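5'-tyrosyl-DNA phosphodiesterase (Caenorhabditis elegans, PDB 4FVA) belongs to the endonuclease/exonuclease/phosphatase family of the DNase I-like clan and binds a magnesium ion. Local coordinates at residues Gly116-Phe121 / Gly157-Phe162; Gly179-Trp184 / Leu218-Pro223. One frame throughout, in Å; residues are numbered along the deposited sequence.

Contact 1: Gly116-Phe121 / Gly157-Phe162; sequences GGLKVF and GALVFF
V120 and F121 pair with L159 and V160 as neighbouring parallel strands, their axes 4.7 Å apart at closest and inclined by 18°. Three backbone hydrogen bonds zigzag between them: L159 N to K119 O, F121 N to L159 O, and F161 N to F121 O, the last nearly straight at 176°. L159 O also receives the CA-H of V120 (CA to O 3.3 Å). On the face bearing V120 and L159, L118 and L159 cross at about a right angle: CG of L118 stands anti to the backbone N (chi1 -170°), and from there the branch CD2 comes within 3.8 Å of CD1 of L159. CG1 of V120 meets the edge of the F161 ring at CD2, 4.3 Å away. On the other face, CB of A158 sits at the edge of the F121 ring, and CB of F121 touches CG2 of V160. Branched valines suit the extended backbone, whereas A158 is small enough to lie beside both K119 and the ring. Outward backbone groups of V120 and V160 pair with G113 and S221. Apolar contacts thus dominate both faces, E112 answers the charge of K119, and helix 134-154 of this beta-alpha-beta unit packs I151 on F121 and V160.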
loop_
_atom_site.group_PDB
_atom_site.type_symbol
_atom_site.label_atom_id
_atom_site.label_comp_id
_atom_site.label_asym_id
_atom_site.label_seq_id
_atom_site.Cartn_x
_atom_site.Cartn_y
_atom_site.Cartn_z
ATOM N N GLY A 116 16.154 -3.167 13.620
ATOM C CA GLY A 116 16.819 -2.795 14.848
ATOM C C GLY A 116 16.154 -3.590 15.955
ATOM O O GLY A 116 15.976 -4.809 15.840
ATOM N N GLY A 117 15.780 -2.909 17.028
ATOM C CA GLY A 117 15.129 -3.569 18.141
ATOM C C GLY A 117 13.621 -3.438 18.088
ATOM O O GLY A 117 12.917 -3.890 18.994
ATOM N N LEU A 118 13.109 -2.833 17.022
ATOM C CA LEU A 118 11.690 -2.524 16.998
ATOM C C LEU A 118 10.863 -3.562 16.246
ATOM O O LEU A 118 11.126 -3.875 15.082
ATOM C CB LEU A 118 11.490 -1.130 16.410
ATOM C CG LEU A 118 10.091 -0.561 16.535
ATOM C CD1 LEU A 118 9.601 -0.853 17.931
ATOM C CD2 LEU A 118 10.158 0.939 16.322
ATOM N N LYS A 119 9.881 -4.122 16.946
ATOM C CA LYS A 119 8.960 -5.083 16.360
ATOM C C LYS A 119 8.086 -4.353 15.355
ATOM O O LYS A 119 7.587 -3.263 15.648
ATOM C CB LYS A 119 8.100 -5.725 17.445
ATOM C CG LYS A 119 7.291 -6.909 16.980
ATOM C CD LYS A 119 8.175 -8.156 16.845
ATOM C CE LYS A 119 7.361 -9.398 16.512
ATOM N NZ LYS A 119 8.212 -10.618 16.483
ATOM N N VAL A 120 7.918 -4.932 14.165
ATOM C CA VAL A 120 7.129 -4.291 13.114
ATOM C C VAL A 120 6.186 -5.285 12.464
ATOM O O VAL A 120 6.616 -6.368 12.075
ATOM C CB VAL A 120 8.025 -3.694 12.011
ATOM C CG1 VAL A 120 7.168 -2.995 10.975
ATOM C CG2 VAL A 120 9.037 -2.733 12.604
ATOM N N PHE A 121 4.907 -4.927 12.372
ATOM C CA PHE A 121 3.925 -5.704 11.611
ATOM C C PHE A 121 3.503 -4.912 10.381
ATOM O O PHE A 121 3.154 -3.732 10.481
ATOM C CB PHE A 121 2.696 -6.054 12.466
ATOM C CG PHE A 121 2.973 -7.073 13.546
ATOM C CD1 PHE A 121 3.556 -6.691 14.750
ATOM C CD2 PHE A 121 2.613 -8.412 13.360
ATOM C CE1 PHE A 121 3.810 -7.641 15.756
ATOM C CE2 PHE A 121 2.847 -9.362 14.348
ATOM C CZ PHE A 121 3.452 -8.975 15.553
ATOM N N GLY A 157 3.910 -1.825 22.250
ATOM C CA GLY A 157 5.175 -1.237 21.857
ATOM C C GLY A 157 5.591 -1.494 20.416
ATOM O O GLY A 157 6.593 -0.940 19.965
ATOM N N ALA A 158 4.866 -2.353 19.700
ATOM C CA ALA A 158 5.210 -2.614 18.296
ATOM C C ALA A 158 4.745 -1.510 17.350
ATOM O O ALA A 158 3.775 -0.797 17.628
ATOM C CB ALA A 158 4.655 -3.957 17.828
ATOM N N LEU A 159 5.437 -1.385 16.222
ATOM C CA LEU A 159 4.949 -0.542 15.128
ATOM C C LEU A 159 4.074 -1.407 14.236
ATOM O O LEU A 159 4.489 -2.494 13.818
ATOM C CB LEU A 159 6.112 -0.013 14.294
ATOM C CG LEU A 159 6.612 1.407 14.527
ATOM C CD1 LEU A 159 7.700 1.758 13.511
ATOM C CD2 LEU A 159 5.452 2.374 14.434
ATOM N N VAL A 160 2.851 -0.955 13.978
ATOM C CA VAL A 160 1.957 -1.682 13.087
ATOM C C VAL A 160 1.542 -0.764 11.927
ATOM O O VAL A 160 1.013 0.340 12.150
ATOM C CB VAL A 160 0.702 -2.195 13.840
ATOM C CG1 VAL A 160 -0.203 -2.961 12.901
ATOM C CG2 VAL A 160 1.100 -3.079 15.024
ATOM N N PHE A 161 1.781 -1.213 10.696
ATOM C CA PHE A 161 1.333 -0.477 9.506
ATOM C C PHE A 161 0.306 -1.296 8.733
ATOM O O PHE A 161 0.587 -2.418 8.285
ATOM C CB PHE A 161 2.514 -0.121 8.584
ATOM C CG PHE A 161 3.518 0.804 9.226
ATOM C CD1 PHE A 161 3.182 2.116 9.509
ATOM C CD2 PHE A 161 4.792 0.346 9.568
ATOM C CE1 PHE A 161 4.093 2.973 10.118
ATOM C CE2 PHE A 161 5.720 1.197 10.178
ATOM C CZ PHE A 161 5.364 2.518 10.451
ATOM N N PHE A 162 -0.880 -0.730 8.564
ATOM C CA PHE A 162 -1.909 -1.383 7.758
ATOM C C PHE A 162 -2.418 -0.486 6.639
ATOM O O PHE A 162 -2.756 0.675 6.882
ATOM C CB PHE A 162 -3.091 -1.808 8.614
ATOM C CG PHE A 162 -4.310 -2.112 7.807
ATOM C CD1 PHE A 162 -4.375 -3.261 7.025
ATOM C CD2 PHE A 162 -5.365 -1.223 7.780
ATOM C CE1 PHE A 162 -5.502 -3.529 6.249
ATOM C CE2 PHE A 162 -6.497 -1.483 7.013
ATOM C CZ PHE A 162 -6.559 -2.639 6.242
#

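Contact 2: Gly179-Trp184 / Leu218-Pro223; sequences GVKDAW and LYWSGP
K181 and W220 form a hydrogen-bonded antiparallel pair, K181 N giving to W220 O (3.0 Å) and W220 N to K181 O (2.9 Å). A third backbone bond, A183 N to L218 O at 2.7 Å, carries the pairing into the first turn of helix 183-186. There D182 is the N-cap: with CG anti to its backbone N (chi1 178°), its OD1 accepts a weak bond from W184 N, while OD2 makes a salt bridge with R214. Waters also bridge the two segments, one joining D182 OD1 to L218 N, another G179 O to G222 N. Among the side chains, the rim atom CZ3 of W220 meets K181 CB at 3.6 Å, the large flat ring offering its six-membered part to the methylene. A water lies 3.5 Å above the centre of one indole face. D182 and Y219 cross obliquely, carboxylate and ring planes 63° apart, with CB of D182 3.7 Å from CE2 of Y219. V180 sets CG1 against CB of Y219, and small A183 lets its CB approach L218 O to 3.3 Å. Glycine suits the positive phi of G179 and G222. V180, Y219 and S221 face helix 134-154, whereas A183 and W220 rest on strand 226-232.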
loop_
_atom_site.group_PDB
_atom_site.type_symbol
_atom_site.label_atom_id
_atom_site.label_comp_id
_atom_site.label_asym_id
_atom_site.label_seq_id
_atom_site.Cartn_x
_atom_site.Cartn_y
_atom_site.Cartn_z
ATOM N N GLY A 179 -6.005 4.792 18.966
ATOM C CA GLY A 179 -4.585 4.473 18.918
ATOM C C GLY A 179 -4.102 4.213 17.495
ATOM O O GLY A 179 -2.906 4.339 17.201
ATOM N N VAL A 180 -5.031 3.825 16.619
ATOM C CA VAL A 180 -4.745 3.646 15.196
ATOM C C VAL A 180 -5.174 4.902 14.441
ATOM O O VAL A 180 -6.344 5.297 14.507
ATOM C CB VAL A 180 -5.494 2.432 14.584
ATOM C CG1 VAL A 180 -5.228 2.349 13.080
ATOM C CG2 VAL A 180 -5.093 1.132 15.268
ATOM N N LYS A 181 -4.248 5.503 13.694
ATOM C CA LYS A 181 -4.523 6.730 12.972
ATOM C C LYS A 181 -4.256 6.593 11.495
ATOM O O LYS A 181 -3.392 5.821 11.070
ATOM C CB LYS A 181 -3.680 7.897 13.501
ATOM C CG LYS A 181 -4.036 8.356 14.908
ATOM C CD LYS A 181 -3.190 9.568 15.310
ATOM C CE LYS A 181 -3.690 10.184 16.611
ATOM N NZ LYS A 181 -3.766 9.176 17.696
ATOM N N ASP A 182 -4.986 7.395 10.726
ATOM C CA ASP A 182 -4.840 7.443 9.287
ATOM C C ASP A 182 -3.698 8.400 8.967
ATOM O O ASP A 182 -3.716 9.565 9.365
ATOM C CB ASP A 182 -6.159 7.920 8.676
ATOM C CG ASP A 182 -6.093 8.060 7.177
ATOM O OD1 ASP A 182 -5.034 8.487 6.675
ATOM O OD2 ASP A 182 -7.117 7.785 6.506
ATOM N N ALA A 183 -2.689 7.898 8.267
ATOM C CA ALA A 183 -1.475 8.677 8.000
ATOM C C ALA A 183 -1.759 10.011 7.313
ATOM O O ALA A 183 -1.190 11.040 7.678
ATOM C CB ALA A 183 -0.474 7.847 7.185
ATOM N N TRP A 184 -2.620 10.000 6.304
ATOM C CA TRP A 184 -2.939 11.239 5.616
ATOM C C TRP A 184 -3.596 12.271 6.520
ATOM O O TRP A 184 -3.279 13.465 6.451
ATOM C CB TRP A 184 -3.838 10.990 4.413
ATOM C CG TRP A 184 -4.315 12.269 3.794
ATOM C CD1 TRP A 184 -3.582 13.134 3.025
ATOM C CD2 TRP A 184 -5.640 12.813 3.861
ATOM N NE1 TRP A 184 -4.369 14.192 2.625
ATOM C CE2 TRP A 184 -5.637 14.015 3.117
ATOM C CE3 TRP A 184 -6.829 12.401 4.473
ATOM C CZ2 TRP A 184 -6.778 14.815 2.978
ATOM C CZ3 TRP A 184 -7.963 13.201 4.337
ATOM C CH2 TRP A 184 -7.928 14.389 3.590
ATOM N N LEU A 218 -2.978 4.505 4.458
ATOM C CA LEU A 218 -2.076 3.858 5.395
ATOM C C LEU A 218 -2.496 4.222 6.808
ATOM O O LEU A 218 -2.635 5.402 7.135
ATOM C CB LEU A 218 -0.637 4.324 5.151
ATOM C CG LEU A 218 0.108 3.490 4.111
ATOM C CD1 LEU A 218 1.438 4.148 3.717
ATOM C CD2 LEU A 218 0.321 2.059 4.648
ATOM N N TYR A 219 -2.705 3.202 7.632
ATOM C CA TYR A 219 -3.012 3.392 9.038
ATOM C C TYR A 219 -1.823 2.906 9.832
ATOM O O TYR A 219 -1.096 2.010 9.374
ATOM C CB TYR A 219 -4.257 2.593 9.434
ATOM C CG TYR A 219 -5.509 3.019 8.718
ATOM C CD1 TYR A 219 -5.873 2.451 7.510
ATOM C CD2 TYR A 219 -6.328 4.006 9.251
ATOM C CE1 TYR A 219 -7.021 2.853 6.845
ATOM C CE2 TYR A 219 -7.476 4.412 8.601
ATOM C CZ TYR A 219 -7.816 3.829 7.399
ATOM O OH TYR A 219 -8.960 4.222 6.747
ATOM N N TRP A 220 -1.605 3.482 11.014
ATOM C CA TRP A 220 -0.566 2.941 11.886
ATOM C C TRP A 220 -0.869 3.068 13.373
ATOM O O TRP A 220 -1.689 3.886 13.802
ATOM C CB TRP A 220 0.803 3.550 11.559
ATOM C CG TRP A 220 1.215 4.696 12.437
ATOM C CD1 TRP A 220 2.165 4.670 13.422
ATOM C CD2 TRP A 220 0.719 6.044 12.393
ATOM N NE1 TRP A 220 2.284 5.917 13.995
ATOM C CE2 TRP A 220 1.411 6.778 13.382
ATOM C CE3 TRP A 220 -0.240 6.699 11.615
ATOM C CZ2 TRP A 220 1.167 8.142 13.616
ATOM C CZ3 TRP A 220 -0.475 8.052 11.843
ATOM C CH2 TRP A 220 0.224 8.757 12.835
ATOM N N SER A 221 -0.188 2.242 14.149
ATOM C CA SER A 221 -0.190 2.370 15.588
ATOM C C SER A 221 1.237 2.174 16.014
ATOM O O SER A 221 1.989 1.471 15.330
ATOM C CB SER A 221 -1.075 1.304 16.221
ATOM O OG SER A 221 -0.875 1.260 17.616
ATOM N N GLY A 222 1.619 2.786 17.133
ATOM C CA GLY A 222 2.957 2.593 17.653
ATOM C C GLY A 222 3.607 3.828 18.234
ATOM O O GLY A 222 2.996 4.899 18.287
ATOM N N PRO A 223 4.866 3.673 18.669
ATOM C CA PRO A 223 5.627 4.679 19.422
ATOM C C PRO A 223 6.077 5.852 18.560
ATOM O O PRO A 223 6.727 6.764 19.070
ATOM C CB PRO A 223 6.845 3.894 19.918
ATOM C CG PRO A 223 7.017 2.804 18.891
ATOM C CD PRO A 223 5.627 2.427 18.474
HETATM O O HOH W 1 -1.035 6.089 15.821
HETATM O O HOH W 2 -0.303 4.689 18.216
HETATM O O HOH W 3 -3.592 7.341 4.348
#

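From the N terminus, the chain runs along 116-121, continues through strand 118-126 and helix 134-154, and returns in 157-162, where contact 1 closes a beta-alpha-beta crossover. Contact 2 opens only afterwards: 179-184 leads out, and the strand ending at 221 comes back to meet it. The two closures are therefore in series, neither nesting nor crossing. They are nevertheless joined through space, because strand 159-163 is the antiparallel neighbour of strand 212-221, with probable backbone bonds between F162 and Y219 and between V160 and S221. Together the contacts carry one mixed sheet from strand 118-126 to the short strand 181-182, and helix 134-154 packs against both.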